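PDB 3TTY: beta-galactosidase from Bacillus circulans subsp. alkalophilus, which hydrolyses beta-galactosides, releasing their terminal non-reducing beta-D-galactose residues. Local coordinates for residues I142-Y154 and I247-L260. Residues are numbered along the deposited sequence; the frame is centred on the assembly and turned at random.
Sequences IVMWHVSNEYGGY and IPVTTNLMGFYPEL. With GLA (alpha-D-galactopyranose), chain H.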
loop_
_atom_site.group_PDB
_atom_site.type_symbol
_atom_site.label_atom_id
_atom_site.label_comp_id
_atom_site.label_asym_id
_atom_site.label_seq_id
_atom_site.Cartn_x
_atom_site.Cartn_y
_atom_site.Cartn_z
ATOM N N ILE A 142 19.289 -2.085 -44.358
ATOM C CA ILE A 142 19.146 -2.698 -43.040
ATOM C C ILE A 142 20.495 -2.926 -42.380
ATOM O O ILE A 142 21.290 -3.739 -42.837
ATOM C CB ILE A 142 18.398 -4.032 -43.124
ATOM C CG1 ILE A 142 17.041 -3.832 -43.803
ATOM C CG2 ILE A 142 18.239 -4.632 -41.743
ATOM C CD1 ILE A 142 16.257 -5.114 -43.991
ATOM N N VAL A 143 20.743 -2.217 -41.285
ATOM C CA VAL A 143 22.049 -2.235 -40.653
ATOM C C VAL A 143 22.027 -2.984 -39.330
ATOM O O VAL A 143 23.076 -3.209 -38.714
ATOM C CB VAL A 143 22.538 -0.797 -40.390
ATOM C CG1 VAL A 143 22.962 -0.108 -41.694
ATOM C CG2 VAL A 143 21.444 0.007 -39.684
ATOM N N MET A 144 20.830 -3.351 -38.879
ATOM C CA MET A 144 20.656 -3.933 -37.549
ATOM C C MET A 144 19.278 -4.574 -37.423
ATOM O O MET A 144 18.295 -4.017 -37.909
ATOM C CB MET A 144 20.837 -2.848 -36.485
ATOM C CG MET A 144 20.729 -3.319 -35.040
ATOM S SD MET A 144 22.077 -4.401 -34.472
ATOM C CE MET A 144 23.520 -3.402 -34.807
ATOM N N TRP A 145 19.215 -5.751 -36.799
ATOM C CA TRP A 145 17.938 -6.371 -36.432
ATOM C C TRP A 145 17.625 -6.062 -34.972
ATOM O O TRP A 145 18.490 -6.160 -34.105
ATOM C CB TRP A 145 17.950 -7.897 -36.624
ATOM C CG TRP A 145 17.874 -8.368 -38.050
ATOM C CD1 TRP A 145 18.901 -8.855 -38.801
ATOM C CD2 TRP A 145 16.711 -8.408 -38.894
ATOM N NE1 TRP A 145 18.456 -9.189 -40.053
ATOM C CE2 TRP A 145 17.116 -8.925 -40.138
ATOM C CE3 TRP A 145 15.373 -8.051 -38.718
ATOM C CZ2 TRP A 145 16.235 -9.095 -41.199
ATOM C CZ3 TRP A 145 14.501 -8.215 -39.773
ATOM C CH2 TRP A 145 14.931 -8.732 -40.997
ATOM N N HIS A 146 16.369 -5.715 -34.716
ATOM C CA HIS A 146 15.888 -5.332 -33.398
ATOM C C HIS A 146 14.843 -6.385 -32.997
ATOM O O HIS A 146 13.646 -6.254 -33.295
ATOM C CB HIS A 146 15.320 -3.901 -33.503
ATOM C CG HIS A 146 14.657 -3.373 -32.263
ATOM N ND1 HIS A 146 13.723 -4.089 -31.543
ATOM C CD2 HIS A 146 14.731 -2.156 -31.677
ATOM C CE1 HIS A 146 13.273 -3.342 -30.549
ATOM N NE2 HIS A 146 13.866 -2.165 -30.604
ATOM N N VAL A 147 15.315 -7.444 -32.340
ATOM C CA VAL A 147 14.462 -8.581 -31.977
ATOM C C VAL A 147 13.486 -8.221 -30.876
ATOM O O VAL A 147 13.894 -7.749 -29.801
ATOM C CB VAL A 147 15.287 -9.788 -31.501
ATOM C CG1 VAL A 147 14.370 -10.861 -30.900
ATOM C CG2 VAL A 147 16.122 -10.343 -32.649
ATOM N N SER A 148 12.197 -8.432 -31.142
ATOM C CA SER A 148 11.171 -8.169 -30.139
ATOM C C SER A 148 11.311 -6.721 -29.634
ATOM O O SER A 148 11.644 -5.820 -30.403
ATOM C CB SER A 148 11.307 -9.176 -28.985
ATOM O OG SER A 148 10.171 -9.175 -28.136
ATOM N N ASN A 149 11.042 -6.514 -28.349
ATOM C CA ASN A 149 11.230 -5.232 -27.694
ATOM C C ASN A 149 11.183 -5.427 -26.182
ATOM O O ASN A 149 10.251 -6.050 -25.664
ATOM C CB ASN A 149 10.154 -4.229 -28.111
ATOM C CG ASN A 149 10.490 -2.813 -27.670
ATOM O OD1 ASN A 149 11.458 -2.223 -28.142
ATOM N ND2 ASN A 149 9.700 -2.269 -26.754
ATOM N N GLU A 150 12.185 -4.894 -25.489
ATOM C CA GLU A 150 12.301 -5.018 -24.030
ATOM C C GLU A 150 11.702 -6.314 -23.435
ATOM O O GLU A 150 10.674 -6.281 -22.754
ATOM C CB GLU A 150 11.707 -3.784 -23.324
ATOM C CG GLU A 150 12.402 -2.469 -23.640
ATOM C CD GLU A 150 12.097 -1.368 -22.621
ATOM O OE1 GLU A 150 11.020 -1.411 -21.971
ATOM O OE2 GLU A 150 12.947 -0.461 -22.461
ATOM N N TYR A 151 12.337 -7.449 -23.710
ATOM C CA TYR A 151 12.011 -8.692 -23.015
ATOM C C TYR A 151 11.976 -8.491 -21.487
ATOM O O TYR A 151 12.823 -7.806 -20.917
ATOM C CB TYR A 151 13.057 -9.745 -23.339
ATOM C CG TYR A 151 12.969 -10.380 -24.708
ATOM C CD1 TYR A 151 11.952 -11.259 -25.012
ATOM C CD2 TYR A 151 13.942 -10.137 -25.677
ATOM C CE1 TYR A 151 11.879 -11.870 -26.242
ATOM C CE2 TYR A 151 13.887 -10.755 -26.923
ATOM C CZ TYR A 151 12.850 -11.624 -27.190
ATOM O OH TYR A 151 12.761 -12.254 -28.409
ATOM N N GLY A 152 10.997 -9.085 -20.812
ATOM C CA GLY A 152 10.914 -8.905 -19.372
ATOM C C GLY A 152 9.635 -9.392 -18.735
ATOM O O GLY A 152 8.709 -9.812 -19.429
ATOM N N GLY A 153 9.588 -9.338 -17.403
ATOM C CA GLY A 153 8.459 -9.855 -16.651
ATOM C C GLY A 153 8.517 -11.369 -16.503
ATOM O O GLY A 153 9.075 -12.066 -17.347
ATOM N N TYR A 154 7.927 -11.885 -15.430
ATOM C CA TYR A 154 7.906 -13.321 -15.200
ATOM C C TYR A 154 6.525 -13.881 -15.467
ATOM O O TYR A 154 5.533 -13.157 -15.397
ATOM C CB TYR A 154 8.300 -13.646 -13.767
ATOM C CG TYR A 154 9.715 -13.306 -13.446
ATOM C CD1 TYR A 154 10.699 -13.366 -14.418
ATOM C CD2 TYR A 154 10.078 -12.912 -12.168
ATOM C CE1 TYR A 154 12.005 -13.051 -14.122
ATOM C CE2 TYR A 154 11.382 -12.589 -11.867
ATOM C CZ TYR A 154 12.341 -12.659 -12.851
ATOM O OH TYR A 154 13.653 -12.340 -12.553
ATOM N N ILE A 247 24.029 -9.433 -41.186
ATOM C CA ILE A 247 23.350 -8.348 -40.493
ATOM C C ILE A 247 23.365 -8.630 -39.002
ATOM O O ILE A 247 22.894 -9.673 -38.574
ATOM C CB ILE A 247 21.900 -8.155 -40.967
ATOM C CG1 ILE A 247 21.868 -7.937 -42.480
ATOM C CG2 ILE A 247 21.285 -6.966 -40.247
ATOM C CD1 ILE A 247 20.493 -7.533 -43.048
ATOM N N PRO A 248 23.912 -7.700 -38.204
ATOM C CA PRO A 248 24.003 -7.893 -36.749
ATOM C C PRO A 248 22.631 -7.883 -36.075
ATOM O O PRO A 248 21.679 -7.303 -36.602
ATOM C CB PRO A 248 24.830 -6.685 -36.275
ATOM C CG PRO A 248 25.438 -6.113 -37.506
ATOM C CD PRO A 248 24.480 -6.410 -38.617
ATOM N N VAL A 249 22.540 -8.513 -34.913
ATOM C CA VAL A 249 21.264 -8.692 -34.242
ATOM C C VAL A 249 21.378 -8.242 -32.802
ATOM O O VAL A 249 22.346 -8.585 -32.109
ATOM C CB VAL A 249 20.852 -10.169 -34.217
ATOM C CG1 VAL A 249 19.468 -10.316 -33.582
ATOM C CG2 VAL A 249 20.892 -10.765 -35.624
ATOM N N THR A 250 20.398 -7.467 -32.352
ATOM C CA THR A 250 20.346 -7.054 -30.960
ATOM C C THR A 250 18.918 -7.123 -30.443
ATOM O O THR A 250 17.973 -7.400 -31.197
ATOM C CB THR A 250 20.884 -5.621 -30.773
ATOM O OG1 THR A 250 21.034 -5.338 -29.383
ATOM C CG2 THR A 250 19.937 -4.591 -31.392
ATOM N N THR A 251 18.770 -6.886 -29.148
ATOM C CA THR A 251 17.469 -6.589 -28.569
ATOM C C THR A 251 17.715 -5.501 -27.530
ATOM O O THR A 251 18.849 -5.316 -27.101
ATOM C CB THR A 251 16.765 -7.851 -27.981
ATOM O OG1 THR A 251 15.456 -7.491 -27.534
ATOM C CG2 THR A 251 17.577 -8.452 -26.806
ATOM N N ASN A 252 16.693 -4.737 -27.162
ATOM C CA ASN A 252 16.947 -3.561 -26.325
ATOM C C ASN A 252 16.774 -3.811 -24.823
ATOM O O ASN A 252 15.693 -4.206 -24.365
ATOM C CB ASN A 252 16.166 -2.322 -26.807
ATOM C CG ASN A 252 14.678 -2.585 -26.995
ATOM O OD1 ASN A 252 14.245 -3.729 -27.088
ATOM N ND2 ASN A 252 13.893 -1.518 -27.072
ATOM N N LEU A 253 17.851 -3.578 -24.073
ATOM C CA LEU A 253 17.902 -3.910 -22.647
ATOM C C LEU A 253 17.640 -2.686 -21.774
ATOM O O LEU A 253 17.594 -1.551 -22.269
ATOM C CB LEU A 253 19.262 -4.521 -22.274
ATOM C CG LEU A 253 19.843 -5.542 -23.254
ATOM C CD1 LEU A 253 21.130 -6.127 -22.706
ATOM C CD2 LEU A 253 18.848 -6.637 -23.572
ATOM N N MET A 254 17.506 -2.914 -20.472
ATOM C CA MET A 254 17.007 -1.865 -19.584
ATOM C C MET A 254 17.956 -1.544 -18.435
ATOM O O MET A 254 17.522 -1.227 -17.334
ATOM C CB MET A 254 15.606 -2.215 -19.078
ATOM C CG MET A 254 14.580 -2.269 -20.210
ATOM S SD MET A 254 12.948 -2.877 -19.746
ATOM C CE MET A 254 13.274 -4.632 -19.640
ATOM N N GLY A 255 19.256 -1.625 -18.707
ATOM C CA GLY A 255 20.253 -1.226 -17.734
ATOM C C GLY A 255 20.236 -2.098 -16.495
ATOM O O GLY A 255 20.405 -3.320 -16.579
ATOM N N PHE A 256 20.013 -1.465 -15.347
ATOM C CA PHE A 256 19.992 -2.162 -14.064
ATOM C C PHE A 256 18.651 -2.827 -13.749
ATOM O O PHE A 256 18.308 -3.035 -12.588
ATOM C CB PHE A 256 20.399 -1.207 -12.943
ATOM C CG PHE A 256 21.886 -1.111 -12.750
ATOM C CD1 PHE A 256 22.546 -1.991 -11.899
ATOM C CD2 PHE A 256 22.626 -0.158 -13.431
ATOM C CE1 PHE A 256 23.910 -1.909 -11.721
ATOM C CE2 PHE A 256 24.001 -0.078 -13.264
ATOM C CZ PHE A 256 24.641 -0.953 -12.409
ATOM N N TYR A 257 17.895 -3.141 -14.798
ATOM C CA TYR A 257 16.659 -3.897 -14.675
ATOM C C TYR A 257 16.937 -5.160 -13.862
ATOM O O TYR A 257 17.841 -5.929 -14.188
ATOM C CB TYR A 257 16.143 -4.239 -16.082
ATOM C CG TYR A 257 14.882 -5.071 -16.171
ATOM C CD1 TYR A 257 13.702 -4.668 -15.549
ATOM C CD2 TYR A 257 14.860 -6.247 -16.920
ATOM C CE1 TYR A 257 12.537 -5.427 -15.656
ATOM C CE2 TYR A 257 13.708 -7.012 -17.034
ATOM C CZ TYR A 257 12.551 -6.601 -16.398
ATOM O OH TYR A 257 11.406 -7.367 -16.520
ATOM N N PRO A 258 16.151 -5.381 -12.799
ATOM C CA PRO A 258 16.468 -6.471 -11.863
ATOM C C PRO A 258 16.123 -7.896 -12.329
ATOM O O PRO A 258 16.711 -8.837 -11.794
ATOM C CB PRO A 258 15.672 -6.107 -10.591
ATOM C CG PRO A 258 14.607 -5.148 -11.038
ATOM C CD PRO A 258 15.100 -4.475 -12.297
ATOM N N GLU A 259 15.228 -8.062 -13.297
ATOM C CA GLU A 259 14.638 -9.379 -13.544
ATOM C C GLU A 259 15.373 -10.322 -14.508
ATOM O O GLU A 259 15.064 -11.509 -14.575
ATOM C CB GLU A 259 13.169 -9.227 -13.963
ATOM C CG GLU A 259 12.298 -8.649 -12.856
ATOM C CD GLU A 259 10.842 -8.602 -13.231
ATOM O OE1 GLU A 259 10.543 -8.338 -14.421
ATOM O OE2 GLU A 259 9.992 -8.836 -12.342
ATOM N N LEU A 260 16.342 -9.806 -15.247
ATOM C CA LEU A 260 17.069 -10.618 -16.217
ATOM C C LEU A 260 18.578 -10.551 -15.986
ATOM O O LEU A 260 19.119 -9.495 -15.662
ATOM C CB LEU A 260 16.739 -10.133 -17.631
ATOM C CG LEU A 260 15.631 -10.843 -18.422
ATOM C CD1 LEU A 260 14.709 -11.691 -17.564
ATOM C CD2 LEU A 260 14.851 -9.856 -19.289
HETATM C C1 GLA H . 10.729 1.708 -23.572
HETATM C C2 GLA H . 10.127 1.037 -24.832
HETATM C C3 GLA H . 9.633 2.054 -25.876
HETATM C C4 GLA H . 8.781 3.085 -25.151
HETATM C C5 GLA H . 9.582 3.685 -23.990
HETATM C C6 GLA H . 8.731 4.774 -23.326
HETATM O O1 GLA H . 12.001 2.354 -23.759
HETATM O O2 GLA H . 11.083 0.182 -25.439
HETATM O O3 GLA H . 8.829 1.432 -26.893
HETATM O O4 GLA H . 7.654 2.386 -24.638
HETATM O O5 GLA H . 9.836 2.665 -23.019
HETATM O O6 GLA H . 9.557 5.614 -22.508
HETATM O O HOH W 1 15.047 -6.794 -24.736
HETATM O O HOH W 2 7.515 -10.079 -13.358
#
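Strands 142-146 and 249-253 are the fourth and fifth of the parallel beta/alpha (TIM) barrel, and at their C-terminal ends Asn149, Glu150 and Asn252 enter the galactose pocket. Parallel pairing rests on three near-straight backbone bonds: Trp145 N to Pro248 O, Thr250 N to Trp145 O and Val147 N to Thr250 O, with N-H...O angles of 165-166°. Just past the paired residues a side chain takes over, Thr251 OG1 donating to Val147 O at 2.8 Å. Beside it, Val147 CG2 and Val249 CG1 pack tightly, 3.5 Å apart. Trp145 sets CD1 3.4 Å from Ile247 CG2, while its NE1 bonds to Thr244.

At the pocket the Asn252 amide is gripped at both ends. Its ND2 donates to Asn149 OD1 (2.8 Å), and its OD1 accepts Glu150 N (2.9 Å); each donor stands more than 40° above the acceptor's carbonyl plane. CG of Asn252 lies between its backbone N and carbonyl carbon (chi1 52°), which brings the amide within bonding distance of both Asn149 OD1 and Glu150 N. Asn149 ND2 in turn donates to galactose O2 at 3.1 Å. Met254 crosses Glu150 at about a right angle, SD lying 3.3 Å from OE1.

Farther out, Gly153 N donates to Tyr257 OH, and Tyr154 OH donates to Glu259 O at 2.6 Å while Glu259 OE2 sits over one face of its ring. A water joins Tyr154 N to the same OE2. A phenylalanine in place of Tyr154 would probably leave Glu259 O without this hydroxyl donor and the ring freer to shift.

The two bonds of Asn252, itself a pocket residue, tie Asn149 and the Glu150 backbone together, which is consistent with strand 249-253 helping to position the Asn149 amide, whose ND2 meets the sugar, and the backbone of Glu150.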